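Local coordinates for erythropoietin (Homo sapiens, PDB 1EER), which acts as a secreted hormone that binds and dimerises its receptor, EPOR, activating JAK2 and thereby controlling red-cell proliferation and differentiation, at residues 40-45 against 68-73; 62-67 against 107-112; 36-41 against 132-137; 14-19 against 147-152. The protein carries 5 engineered substitutions. All blocks are in the same frame, centred on the assembly; numbering follows the deposited sequence.

How the contacts relate
Contact 4 closes the largest loop of the chain, joining helix 9-25 to helix 138-161, and the other three contacts are nested inside it. Contact 3 pairs strands 34-41 and 133-137, contact 1 lays the end of strand 34-41 on helix 56-82, and contact 2 joins that helix to helix 91-111. Contacts 1 and 3 share T40 and V41, with centres about 9 Å apart. Contacts 2 and 3 lie on opposite sides of the chain's centre, their own centres about 22 Å apart. A salt bridge, E62 to K152, connects contacts 2 and 4. Together they describe a four-helix cytokine bundle whose long crossover connections meet in a two-stranded sheet.

Contact 1: residues 40-45 against 68-73; sequences TVPDTK and ALLSEA
Where P42 rides over L69 and L70, the end of strand 34-41 runs over helix 56-82; the closest CA atoms, those of V41 and L70, are 5.8 Å apart. The segment belongs to the crossover connection of the four-helix cytokine bundle, and its contact with the helix is made by apolar side chains against one another and against the strand's carbonyl oxygens. L69 carries much of it: its CG, anti to the backbone N (chi1 164°), lies 3.7 Å from P42 N. Its two methyls divide between neighbouring peptide units, CD1 lying 3.3 Å from T40 O and CD2 3.7 Å from V41 O. P42 CG is 3.8 Å from L70 CG, and P42 CD is 4.0 Å from L69 CG. One turn further along the helix, A73 CB sits 3.6 Å from T40 O and also touches a methyl of V41. F148 of helix 138-161 also packs against P42, placing the proline between two bundle helices. Beyond it the chain forms an Asx turn, and R131 forms a salt bridge with OD2 of D43. In that turn K45 N donates to D43 OD1 at 2.9 Å, meeting the oxygen from above the carboxylate plane.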
loop_
_atom_site.group_PDB
_atom_site.type_symbol
_atom_site.label_atom_id
_atom_site.label_comp_id
_atom_site.label_asym_id
_atom_site.label_seq_id
_atom_site.Cartn_x
_atom_site.Cartn_y
_atom_site.Cartn_z
ATOM N N THR A 40 -5.845 14.916 -20.578
ATOM C CA THR A 40 -4.923 13.919 -21.100
ATOM C C THR A 40 -4.259 13.170 -19.944
ATOM O O THR A 40 -3.846 13.769 -18.956
ATOM C CB THR A 40 -3.843 14.582 -21.962
ATOM O OG1 THR A 40 -4.470 15.334 -23.009
ATOM C CG2 THR A 40 -2.922 13.527 -22.570
ATOM N N VAL A 41 -4.153 11.855 -20.068
ATOM C CA VAL A 41 -3.555 11.045 -19.012
ATOM C C VAL A 41 -2.568 10.068 -19.621
ATOM O O VAL A 41 -2.570 9.852 -20.829
ATOM C CB VAL A 41 -4.643 10.263 -18.245
ATOM C CG1 VAL A 41 -5.454 11.224 -17.391
ATOM C CG2 VAL A 41 -5.556 9.536 -19.225
ATOM N N PRO A 42 -1.701 9.465 -18.801
ATOM C CA PRO A 42 -0.774 8.533 -19.451
ATOM C C PRO A 42 -1.437 7.179 -19.714
ATOM O O PRO A 42 -2.569 6.934 -19.291
ATOM C CB PRO A 42 0.391 8.436 -18.464
ATOM C CG PRO A 42 -0.214 8.786 -17.122
ATOM C CD PRO A 42 -1.494 9.549 -17.343
ATOM N N ASP A 43 -0.744 6.315 -20.437
ATOM C CA ASP A 43 -1.269 4.988 -20.701
ATOM C C ASP A 43 -0.727 4.161 -19.556
ATOM O O ASP A 43 0.457 4.257 -19.241
ATOM C CB ASP A 43 -0.733 4.439 -22.023
ATOM C CG ASP A 43 -1.315 3.074 -22.365
ATOM O OD1 ASP A 43 -1.892 2.419 -21.470
ATOM O OD2 ASP A 43 -1.200 2.656 -23.530
ATOM N N THR A 44 -1.576 3.360 -18.919
ATOM C CA THR A 44 -1.104 2.555 -17.799
ATOM C C THR A 44 -0.951 1.063 -18.087
ATOM O O THR A 44 -0.461 0.311 -17.240
ATOM C CB THR A 44 -2.013 2.725 -16.564
ATOM O OG1 THR A 44 -3.250 2.039 -16.780
ATOM C CG2 THR A 44 -2.286 4.198 -16.310
ATOM N N LYS A 45 -1.344 0.625 -19.277
ATOM C CA LYS A 45 -1.230 -0.793 -19.576
ATOM C C LYS A 45 0.209 -1.269 -19.681
ATOM O O LYS A 45 1.100 -0.549 -20.137
ATOM C CB LYS A 45 -1.991 -1.142 -20.857
ATOM C CG LYS A 45 -1.363 -0.641 -22.152
ATOM C CD LYS A 45 -2.265 -0.915 -23.375
ATOM C CE LYS A 45 -1.383 -0.315 -24.476
ATOM N NZ LYS A 45 -1.872 -0.359 -25.852
ATOM N N ALA A 68 4.961 12.410 -15.032
ATOM C CA ALA A 68 4.918 13.850 -15.266
ATOM C C ALA A 68 3.557 14.251 -15.828
ATOM O O ALA A 68 2.948 15.214 -15.373
ATOM C CB ALA A 68 6.024 14.247 -16.230
ATOM N N LEU A 69 3.079 13.503 -16.819
ATOM C CA LEU A 69 1.790 13.775 -17.447
ATOM C C LEU A 69 0.691 13.613 -16.412
ATOM O O LEU A 69 -0.258 14.402 -16.361
ATOM C CB LEU A 69 1.591 12.809 -18.625
ATOM C CG LEU A 69 0.244 12.530 -19.302
ATOM C CD1 LEU A 69 -0.570 13.789 -19.449
ATOM C CD2 LEU A 69 0.514 11.916 -20.667
ATOM N N LEU A 70 0.843 12.582 -15.582
ATOM C CA LEU A 70 -0.096 12.269 -14.508
ATOM C C LEU A 70 -0.195 13.439 -13.528
ATOM O O LEU A 70 -1.289 13.847 -13.133
ATOM C CB LEU A 70 0.366 11.008 -13.761
ATOM C CG LEU A 70 -0.624 9.849 -13.542
ATOM C CD1 LEU A 70 -0.080 8.909 -12.476
ATOM C CD2 LEU A 70 -1.992 10.368 -13.123
ATOM N N SER A 71 0.954 13.970 -13.128
ATOM C CA SER A 71 0.983 15.101 -12.204
ATOM C C SER A 71 0.196 16.272 -12.787
ATOM O O SER A 71 -0.576 16.931 -12.085
ATOM C CB SER A 71 2.426 15.539 -11.945
ATOM O OG SER A 71 3.160 14.533 -11.274
ATOM N N GLU A 72 0.394 16.526 -14.076
ATOM C CA GLU A 72 -0.295 17.621 -14.748
ATOM C C GLU A 72 -1.789 17.347 -14.796
ATOM O O GLU A 72 -2.601 18.269 -14.662
ATOM C CB GLU A 72 0.229 17.798 -16.176
ATOM C CG GLU A 72 1.721 18.054 -16.285
ATOM C CD GLU A 72 2.208 18.024 -17.727
ATOM O OE1 GLU A 72 1.483 18.531 -18.606
ATOM O OE2 GLU A 72 3.311 17.493 -17.983
ATOM N N ALA A 73 -2.149 16.079 -14.990
ATOM C CA ALA A 73 -3.553 15.699 -15.054
ATOM C C ALA A 73 -4.221 15.953 -13.707
ATOM O O ALA A 73 -5.308 16.527 -13.624
ATOM C CB ALA A 73 -3.677 14.243 -15.428
#

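Contact 2: residues 62-67 against 107-112; sequences EVWQGL and TLLRAL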
loop_
_atom_site.group_PDB
_atom_site.type_symbol
_atom_site.label_atom_id
_atom_site.label_comp_id
_atom_site.label_asym_id
_atom_site.label_seq_id
_atom_site.Cartn_x
_atom_site.Cartn_y
_atom_site.Cartn_z
ATOM N N GLU A 62 9.316 5.495 -19.872
ATOM C CA GLU A 62 7.878 5.359 -19.695
ATOM C C GLU A 62 7.359 5.889 -18.360
ATOM O O GLU A 62 6.437 6.701 -18.328
ATOM C CB GLU A 62 7.469 3.889 -19.833
ATOM C CG GLU A 62 7.099 3.482 -21.240
ATOM C CD GLU A 62 6.610 2.050 -21.312
ATOM O OE1 GLU A 62 5.734 1.683 -20.503
ATOM O OE2 GLU A 62 7.105 1.296 -22.175
ATOM N N VAL A 63 7.943 5.422 -17.262
ATOM C CA VAL A 63 7.498 5.829 -15.925
ATOM C C VAL A 63 7.691 7.317 -15.599
ATOM O O VAL A 63 6.766 7.986 -15.132
ATOM C CB VAL A 63 8.192 4.961 -14.833
ATOM C CG1 VAL A 63 7.842 5.471 -13.428
ATOM C CG2 VAL A 63 7.753 3.512 -14.987
ATOM N N TRP A 64 8.889 7.825 -15.847
ATOM C CA TRP A 64 9.183 9.217 -15.565
ATOM C C TRP A 64 8.284 10.165 -16.350
ATOM O O TRP A 64 7.675 11.070 -15.783
ATOM C CB TRP A 64 10.651 9.515 -15.867
ATOM C CG TRP A 64 10.999 10.915 -15.550
ATOM C CD1 TRP A 64 11.200 11.929 -16.439
ATOM C CD2 TRP A 64 11.110 11.488 -14.250
ATOM N NE1 TRP A 64 11.422 13.107 -15.769
ATOM C CE2 TRP A 64 11.373 12.863 -14.422
ATOM C CE3 TRP A 64 11.010 10.975 -12.953
ATOM C CZ2 TRP A 64 11.539 13.735 -13.340
ATOM C CZ3 TRP A 64 11.174 11.842 -11.878
ATOM C CH2 TRP A 64 11.435 13.207 -12.081
ATOM N N GLN A 65 8.191 9.965 -17.656
ATOM C CA GLN A 65 7.347 10.835 -18.450
ATOM C C GLN A 65 5.882 10.611 -18.113
ATOM O O GLN A 65 5.125 11.571 -17.973
ATOM C CB GLN A 65 7.582 10.588 -19.924
ATOM C CG GLN A 65 8.928 11.042 -20.373
ATOM C CD GLN A 65 9.157 10.752 -21.825
ATOM O OE1 GLN A 65 10.291 10.591 -22.266
ATOM N NE2 GLN A 65 8.077 10.679 -22.586
ATOM N N GLY A 66 5.483 9.349 -17.972
ATOM C CA GLY A 66 4.100 9.064 -17.645
ATOM C C GLY A 66 3.665 9.737 -16.361
ATOM O O GLY A 66 2.562 10.282 -16.271
ATOM N N LEU A 67 4.540 9.690 -15.358
ATOM C CA LEU A 67 4.277 10.299 -14.052
ATOM C C LEU A 67 4.134 11.812 -14.173
ATOM O O LEU A 67 3.298 12.418 -13.500
ATOM C CB LEU A 67 5.418 9.976 -13.089
ATOM C CG LEU A 67 5.157 10.171 -11.597
ATOM C CD1 LEU A 67 4.163 9.123 -11.104
ATOM C CD2 LEU A 67 6.484 10.081 -10.847
ATOM N N THR A 107 10.017 13.121 -6.649
ATOM C CA THR A 107 11.303 13.366 -6.021
ATOM C C THR A 107 11.967 12.019 -5.774
ATOM O O THR A 107 13.155 11.845 -6.028
ATOM C CB THR A 107 11.137 14.115 -4.672
ATOM O OG1 THR A 107 10.582 15.418 -4.907
ATOM C CG2 THR A 107 12.482 14.271 -3.978
ATOM N N LEU A 108 11.174 11.065 -5.297
ATOM C CA LEU A 108 11.650 9.714 -5.007
ATOM C C LEU A 108 12.229 9.002 -6.240
ATOM O O LEU A 108 13.285 8.359 -6.160
ATOM C CB LEU A 108 10.502 8.889 -4.415
ATOM C CG LEU A 108 10.597 8.431 -2.950
ATOM C CD1 LEU A 108 11.458 9.386 -2.128
ATOM C CD2 LEU A 108 9.193 8.331 -2.376
ATOM N N LEU A 109 11.542 9.128 -7.375
ATOM C CA LEU A 109 11.969 8.498 -8.625
ATOM C C LEU A 109 13.284 9.041 -9.155
ATOM O O LEU A 109 14.148 8.288 -9.609
ATOM C CB LEU A 109 10.906 8.695 -9.701
ATOM C CG LEU A 109 10.318 7.439 -10.316
ATOM C CD1 LEU A 109 10.207 6.351 -9.258
ATOM C CD2 LEU A 109 8.960 7.773 -10.894
ATOM N N ARG A 110 13.416 10.362 -9.118
ATOM C CA ARG A 110 14.613 11.023 -9.605
ATOM C C ARG A 110 15.831 10.498 -8.877
ATOM O O ARG A 110 16.845 10.200 -9.488
ATOM C CB ARG A 110 14.496 12.532 -9.394
ATOM C CG ARG A 110 15.799 13.281 -9.556
ATOM C CD ARG A 110 15.580 14.769 -9.389
ATOM N NE ARG A 110 14.370 15.204 -10.074
ATOM C CZ ARG A 110 13.529 16.107 -9.592
ATOM N NH1 ARG A 110 13.772 16.670 -8.417
ATOM N NH2 ARG A 110 12.448 16.444 -10.279
ATOM N N ALA A 111 15.728 10.399 -7.561
ATOM C CA ALA A 111 16.836 9.911 -6.753
ATOM C C ALA A 111 17.182 8.514 -7.218
ATOM O O ALA A 111 18.324 8.085 -7.108
ATOM C CB ALA A 111 16.446 9.896 -5.289
ATOM N N LEU A 112 16.182 7.815 -7.743
ATOM C CA LEU A 112 16.361 6.462 -8.250
ATOM C C LEU A 112 17.087 6.485 -9.598
ATOM O O LEU A 112 17.537 5.451 -10.092
ATOM C CB LEU A 112 14.994 5.783 -8.403
ATOM C CG LEU A 112 14.790 4.310 -8.017
ATOM C CD1 LEU A 112 13.810 3.707 -8.989
ATOM C CD2 LEU A 112 16.102 3.534 -8.028
#
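The W64 indole presents its edge to helix 91-111, with L109 CB and R110 NH2 both lying near the ring plane at the six-membered rim. This is an antiparallel helix pair of the four-helix cytokine bundle: the local axes run at 156° and approach to 11.0 Å. W64 CZ3 is 3.8 Å from L109 CB, and the neighbouring rim atom, W64 CH2, is 3.8 Å from R110 NH2. Ring and guanidinium planes are inclined by 68°, so the two flat groups do not stack face to face. CG of W64 stands anti to the backbone N (chi1 -178°), and the ring beyond it comes nearer the other helix than the direction of CB suggests. Helix 114-120 adds A114, Q115 and A118 to the surroundings of the ring. Away from the indole the contact becomes purely aliphatic and is centred on one methyl, CD2 of L109. V63 CG1 approaches it to 3.6 Å. Y156 and L153 of helix 138-161 pack on V63 and L67 respectively, continuing this core. L67 meets L109 tip to tip, and the 3.4 Å between L67 CD2 and L109 CD2 is tighter than normal carbon contact.

Contact 3: residues 36-41 against 132-137; sequences NEKITV and TITADT. Engineered in segment 36-41: K38 (natural residue Asn).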
loop_
_atom_site.group_PDB
_atom_site.type_symbol
_atom_site.label_atom_id
_atom_site.label_comp_id
_atom_site.label_asym_id
_atom_site.label_seq_id
_atom_site.Cartn_x
_atom_site.Cartn_y
_atom_site.Cartn_z
ATOM N N ASN A 36 -15.641 17.876 -16.783
ATOM C CA ASN A 36 -16.163 18.856 -17.725
ATOM C C ASN A 36 -15.146 19.248 -18.791
ATOM O O ASN A 36 -15.027 20.419 -19.151
ATOM C CB ASN A 36 -16.639 20.094 -16.971
ATOM C CG ASN A 36 -17.959 19.865 -16.270
ATOM O OD1 ASN A 36 -18.053 19.976 -15.051
ATOM N ND2 ASN A 36 -18.990 19.542 -17.041
ATOM N N GLU A 37 -14.428 18.248 -19.291
ATOM C CA GLU A 37 -13.413 18.423 -20.320
ATOM C C GLU A 37 -12.537 17.171 -20.346
ATOM O O GLU A 37 -12.526 16.390 -19.395
ATOM C CB GLU A 37 -12.561 19.671 -20.027
ATOM C CG GLU A 37 -11.163 19.398 -19.495
ATOM C CD GLU A 37 -10.504 20.637 -18.909
ATOM O OE1 GLU A 37 -11.228 21.603 -18.584
ATOM O OE2 GLU A 37 -9.260 20.643 -18.771
ATOM N N LYS A 38 -11.812 16.978 -21.440
ATOM C CA LYS A 38 -10.930 15.825 -21.568
ATOM C C LYS A 38 -9.504 16.119 -21.075
ATOM O O LYS A 38 -8.756 16.875 -21.704
ATOM C CB LYS A 38 -10.877 15.355 -23.027
ATOM C CG LYS A 38 -12.223 15.350 -23.745
ATOM C CD LYS A 38 -12.333 16.475 -24.789
ATOM C CE LYS A 38 -11.483 17.718 -24.438
ATOM N NZ LYS A 38 -12.244 18.825 -23.770
ATOM N N ILE A 39 -9.139 15.525 -19.943
ATOM C CA ILE A 39 -7.805 15.702 -19.383
ATOM C C ILE A 39 -6.922 14.564 -19.884
ATOM O O ILE A 39 -7.219 13.387 -19.660
ATOM C CB ILE A 39 -7.836 15.678 -17.834
ATOM C CG1 ILE A 39 -8.790 16.757 -17.327
ATOM C CG2 ILE A 39 -6.427 15.879 -17.270
ATOM C CD1 ILE A 39 -8.663 17.051 -15.851
ATOM N N THR A 40 -5.845 14.916 -20.578
ATOM C CA THR A 40 -4.923 13.919 -21.100
ATOM C C THR A 40 -4.259 13.170 -19.944
ATOM O O THR A 40 -3.846 13.769 -18.956
ATOM C CB THR A 40 -3.843 14.582 -21.962
ATOM O OG1 THR A 40 -4.470 15.334 -23.009
ATOM C CG2 THR A 40 -2.922 13.527 -22.570
ATOM N N VAL A 41 -4.153 11.855 -20.068
ATOM C CA VAL A 41 -3.555 11.045 -19.012
ATOM C C VAL A 41 -2.568 10.068 -19.621
ATOM O O VAL A 41 -2.570 9.852 -20.829
ATOM C CB VAL A 41 -4.643 10.263 -18.245
ATOM C CG1 VAL A 41 -5.454 11.224 -17.391
ATOM C CG2 VAL A 41 -5.556 9.536 -19.225
ATOM N N THR A 132 -2.458 9.166 -27.090
ATOM C CA THR A 132 -3.324 10.171 -26.466
ATOM C C THR A 132 -4.605 9.628 -25.833
ATOM O O THR A 132 -5.656 9.514 -26.476
ATOM C CB THR A 132 -3.680 11.300 -27.459
ATOM O OG1 THR A 132 -2.545 12.162 -27.609
ATOM C CG2 THR A 132 -4.852 12.124 -26.943
ATOM N N ILE A 133 -4.488 9.297 -24.554
ATOM C CA ILE A 133 -5.592 8.782 -23.767
ATOM C C ILE A 133 -6.068 9.947 -22.913
ATOM O O ILE A 133 -5.270 10.795 -22.513
ATOM C CB ILE A 133 -5.122 7.634 -22.836
ATOM C CG1 ILE A 133 -4.637 6.455 -23.671
ATOM C CG2 ILE A 133 -6.250 7.200 -21.915
ATOM C CD1 ILE A 133 -4.053 5.343 -22.855
ATOM N N THR A 134 -7.363 9.996 -22.636
ATOM C CA THR A 134 -7.893 11.069 -21.816
ATOM C C THR A 134 -8.987 10.560 -20.899
ATOM O O THR A 134 -9.445 9.422 -21.017
ATOM C CB THR A 134 -8.491 12.213 -22.672
ATOM O OG1 THR A 134 -9.662 11.737 -23.342
ATOM C CG2 THR A 134 -7.487 12.714 -23.695
ATOM N N ALA A 135 -9.400 11.424 -19.978
ATOM C CA ALA A 135 -10.461 11.105 -19.030
ATOM C C ALA A 135 -11.320 12.358 -18.874
ATOM O O ALA A 135 -10.821 13.475 -19.010
ATOM C CB ALA A 135 -9.864 10.697 -17.675
ATOM N N ASP A 136 -12.611 12.170 -18.617
ATOM C CA ASP A 136 -13.516 13.289 -18.420
ATOM C C ASP A 136 -14.292 13.128 -17.117
ATOM O O ASP A 136 -15.310 13.780 -16.906
ATOM C CB ASP A 136 -14.477 13.444 -19.612
ATOM C CG ASP A 136 -15.236 12.169 -19.936
ATOM O OD1 ASP A 136 -15.998 11.685 -19.075
ATOM O OD2 ASP A 136 -15.076 11.655 -21.064
ATOM N N THR A 137 -13.810 12.241 -16.252
ATOM C CA THR A 137 -14.418 12.009 -14.945
ATOM C C THR A 137 -13.278 11.812 -13.954
ATOM O O THR A 137 -12.159 11.454 -14.340
ATOM C CB THR A 137 -15.317 10.739 -14.903
ATOM O OG1 THR A 137 -14.597 9.609 -15.415
ATOM C CG2 THR A 137 -16.575 10.945 -15.716
#
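T134 lies across from K38 and T40 in a short antiparallel two-stranded sheet, and its side chain touches three successive residues of the opposing strand. CB comes first, 3.5 Å from I39 O. From there the side chain forks. OG1, placed between the backbone N and the carbonyl carbon (chi1 68°), is 3.8 Å from CB of K38, an engineered residue whose natural counterpart is asparagine. The other branch, T134 CG2, lies 3.8 Å from T40 CA and a little further from the T40 hydroxyl.

The backbone supports this register. I39 and A135 form a hydrogen-bonded pair, with I39 N donating to A135 O at 2.8 Å and 161°, and A135 N returning a bond to I39 O at 3.0 Å. T40 and T134 follow as a non-hydrogen-bonded pair, and their CA atoms come within 4.2 Å. Next along, V41 N donates to I133 O at 2.9 Å. The local strand directions differ by 134°, well short of 180°, so these short antiparallel segments are inclined to each other.

The threonines occupy one face; I39, V41, I133 and A135 turn to the other, buried one. Helix 56-82 packs on I39 through A73 and L80, while L141 of helix 138-161 reaches V41. The sheet thus joins the two long crossover connections of the bundle and rests them on its helices. E37, at the corner in strand 34-41, has its carboxylate in a salt bridge with R76. On the buried face, V41 CG2 meets I133 CG2 at 3.6 Å, the side chains crossing at about a right angle.

Contact 4: residues 14-19 against 147-152; sequences RYLLEA and NFLRGK
L16 of helix 9-25 and L149 of helix 138-161 join the first and last long helices of the four-helix bundle. The local axes come within 9.1 Å and make an angle of 138°, so the pairing is antiparallel but clearly inclined. L16 turns its end toward the partner although its CB is not directed straight at it. Its CD1 lies 3.7 Å from L149 CB, and its CG is 4.0 Å from R150 CA, so the leucine packs against backbone as well as side chain.

L149 answers from the other helix, where the extended second torsion (chi2 -177°) carries CD1 to Y15 and A19, one turn apart. There CD1 is 3.9 Å from A19 CB and 4.1 Å from Y15 O. L105 of helix 91-111 and L67 of helix 56-82 also touch L149, which places it where all four helices meet.

The R150 side chain leads away from this apolar interface. Its NE and NH2 both donate to N147 OD1, each at 3.0 Å, a side-on grip in the guanidinium plane that should limit rotation of both groups. R150 also forms a salt bridge to an acidic side chain of another protein chain and a hydrogen bond to that chain's backbone; L16 packs on an apolar side chain of the same neighbour. L149 in the core, with R150, N147 and L16 meeting one neighbouring protein chain and R14 and Y15 another, is consistent with a four-helix cytokine that brings two receptor chains together.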
loop_
_atom_site.group_PDB
_atom_site.type_symbol
_atom_site.label_atom_id
_atom_site.label_comp_id
_atom_site.label_asym_id
_atom_site.label_seq_id
_atom_site.Cartn_x
_atom_site.Cartn_y
_atom_site.Cartn_z
ATOM N N ARG A 14 2.653 3.108 0.610
ATOM C CA ARG A 14 1.754 4.083 1.214
ATOM C C ARG A 14 0.928 4.767 0.134
ATOM O O ARG A 14 -0.286 4.933 0.263
ATOM C CB ARG A 14 2.543 5.134 1.993
ATOM C CG ARG A 14 1.649 6.110 2.744
ATOM C CD ARG A 14 2.347 7.435 3.008
ATOM N NE ARG A 14 1.381 8.514 3.178
ATOM C CZ ARG A 14 1.705 9.796 3.306
ATOM N NH1 ARG A 14 2.978 10.161 3.286
ATOM N NH2 ARG A 14 0.754 10.712 3.439
ATOM N N TYR A 15 1.596 5.154 -0.941
ATOM C CA TYR A 15 0.926 5.842 -2.034
ATOM C C TYR A 15 0.020 4.919 -2.852
ATOM O O TYR A 15 -1.075 5.310 -3.252
ATOM C CB TYR A 15 1.980 6.518 -2.915
ATOM C CG TYR A 15 2.869 7.445 -2.113
ATOM C CD1 TYR A 15 2.389 8.674 -1.648
ATOM C CD2 TYR A 15 4.175 7.081 -1.782
ATOM C CE1 TYR A 15 3.186 9.516 -0.874
ATOM C CE2 TYR A 15 4.982 7.914 -1.010
ATOM C CZ TYR A 15 4.481 9.129 -0.559
ATOM O OH TYR A 15 5.273 9.957 0.203
ATOM N N LEU A 16 0.472 3.694 -3.084
ATOM C CA LEU A 16 -0.325 2.740 -3.842
ATOM C C LEU A 16 -1.653 2.480 -3.143
ATOM O O LEU A 16 -2.690 2.374 -3.798
ATOM C CB LEU A 16 0.439 1.425 -4.021
ATOM C CG LEU A 16 1.395 1.357 -5.218
ATOM C CD1 LEU A 16 2.256 2.634 -5.317
ATOM C CD2 LEU A 16 2.267 0.127 -5.072
ATOM N N LEU A 17 -1.632 2.384 -1.816
ATOM C CA LEU A 17 -2.865 2.140 -1.073
ATOM C C LEU A 17 -3.750 3.384 -1.075
ATOM O O LEU A 17 -4.972 3.286 -1.051
ATOM C CB LEU A 17 -2.555 1.707 0.359
ATOM C CG LEU A 17 -1.802 0.379 0.474
ATOM C CD1 LEU A 17 -1.426 0.138 1.927
ATOM C CD2 LEU A 17 -2.662 -0.753 -0.066
ATOM N N GLU A 18 -3.131 4.559 -1.105
ATOM C CA GLU A 18 -3.889 5.798 -1.149
ATOM C C GLU A 18 -4.644 5.823 -2.473
ATOM O O GLU A 18 -5.841 6.109 -2.509
ATOM C CB GLU A 18 -2.941 6.995 -1.097
ATOM C CG GLU A 18 -3.127 7.896 0.104
ATOM C CD GLU A 18 -1.880 8.699 0.422
ATOM O OE1 GLU A 18 -1.236 9.205 -0.522
ATOM O OE2 GLU A 18 -1.542 8.817 1.619
ATOM N N ALA A 19 -3.928 5.519 -3.555
ATOM C CA ALA A 19 -4.507 5.514 -4.895
ATOM C C ALA A 19 -5.641 4.496 -5.022
ATOM O O ALA A 19 -6.639 4.750 -5.704
ATOM C CB ALA A 19 -3.424 5.239 -5.934
ATOM N N ASN A 147 -3.716 2.493 -11.304
ATOM C CA ASN A 147 -3.145 1.537 -12.246
ATOM C C ASN A 147 -1.710 1.891 -12.611
ATOM O O ASN A 147 -0.877 1.000 -12.809
ATOM C CB ASN A 147 -4.000 1.454 -13.520
ATOM C CG ASN A 147 -5.130 0.437 -13.406
ATOM O OD1 ASN A 147 -5.141 -0.402 -12.511
ATOM N ND2 ASN A 147 -6.083 0.512 -14.321
ATOM N N PHE A 148 -1.414 3.190 -12.698
ATOM C CA PHE A 148 -0.056 3.626 -13.035
ATOM C C PHE A 148 0.966 3.362 -11.920
ATOM O O PHE A 148 2.048 2.807 -12.163
ATOM C CB PHE A 148 -0.034 5.119 -13.380
ATOM C CG PHE A 148 1.258 5.570 -14.009
ATOM C CD1 PHE A 148 2.351 5.905 -13.219
ATOM C CD2 PHE A 148 1.385 5.648 -15.395
ATOM C CE1 PHE A 148 3.551 6.312 -13.794
ATOM C CE2 PHE A 148 2.582 6.052 -15.982
ATOM C CZ PHE A 148 3.668 6.386 -15.180
ATOM N N LEU A 149 0.627 3.766 -10.701
ATOM C CA LEU A 149 1.534 3.585 -9.571
ATOM C C LEU A 149 1.711 2.110 -9.222
ATOM O O LEU A 149 2.825 1.647 -8.964
ATOM C CB LEU A 149 1.022 4.330 -8.327
ATOM C CG LEU A 149 0.568 5.793 -8.389
ATOM C CD1 LEU A 149 0.206 6.242 -6.987
ATOM C CD2 LEU A 149 1.647 6.667 -8.977
ATOM N N ARG A 150 0.605 1.373 -9.216
ATOM C CA ARG A 150 0.661 -0.034 -8.863
ATOM C C ARG A 150 1.162 -0.870 -10.022
ATOM O O ARG A 150 1.521 -2.033 -9.843
ATOM C CB ARG A 150 -0.721 -0.513 -8.406
ATOM C CG ARG A 150 -1.605 -1.052 -9.508
ATOM C CD ARG A 150 -3.011 -1.286 -9.008
ATOM N NE ARG A 150 -3.906 -1.685 -10.087
ATOM C CZ ARG A 150 -4.691 -2.756 -10.055
ATOM N NH1 ARG A 150 -4.701 -3.548 -8.991
ATOM N NH2 ARG A 150 -5.462 -3.042 -11.094
ATOM N N GLY A 151 1.214 -0.255 -11.201
ATOM C CA GLY A 151 1.654 -0.959 -12.391
ATOM C C GLY A 151 3.097 -0.753 -12.809
ATOM O O GLY A 151 4.019 -1.205 -12.134
ATOM N N LYS A 152 3.301 -0.066 -13.929
ATOM C CA LYS A 152 4.646 0.156 -14.427
ATOM C C LYS A 152 5.540 0.906 -13.444
ATOM O O LYS A 152 6.752 0.695 -13.430
ATOM C CB LYS A 152 4.605 0.874 -15.780
ATOM C CG LYS A 152 4.130 2.302 -15.733
ATOM C CD LYS A 152 4.159 2.906 -17.119
ATOM C CE LYS A 152 2.925 2.500 -17.914
ATOM N NZ LYS A 152 3.220 2.333 -19.362
#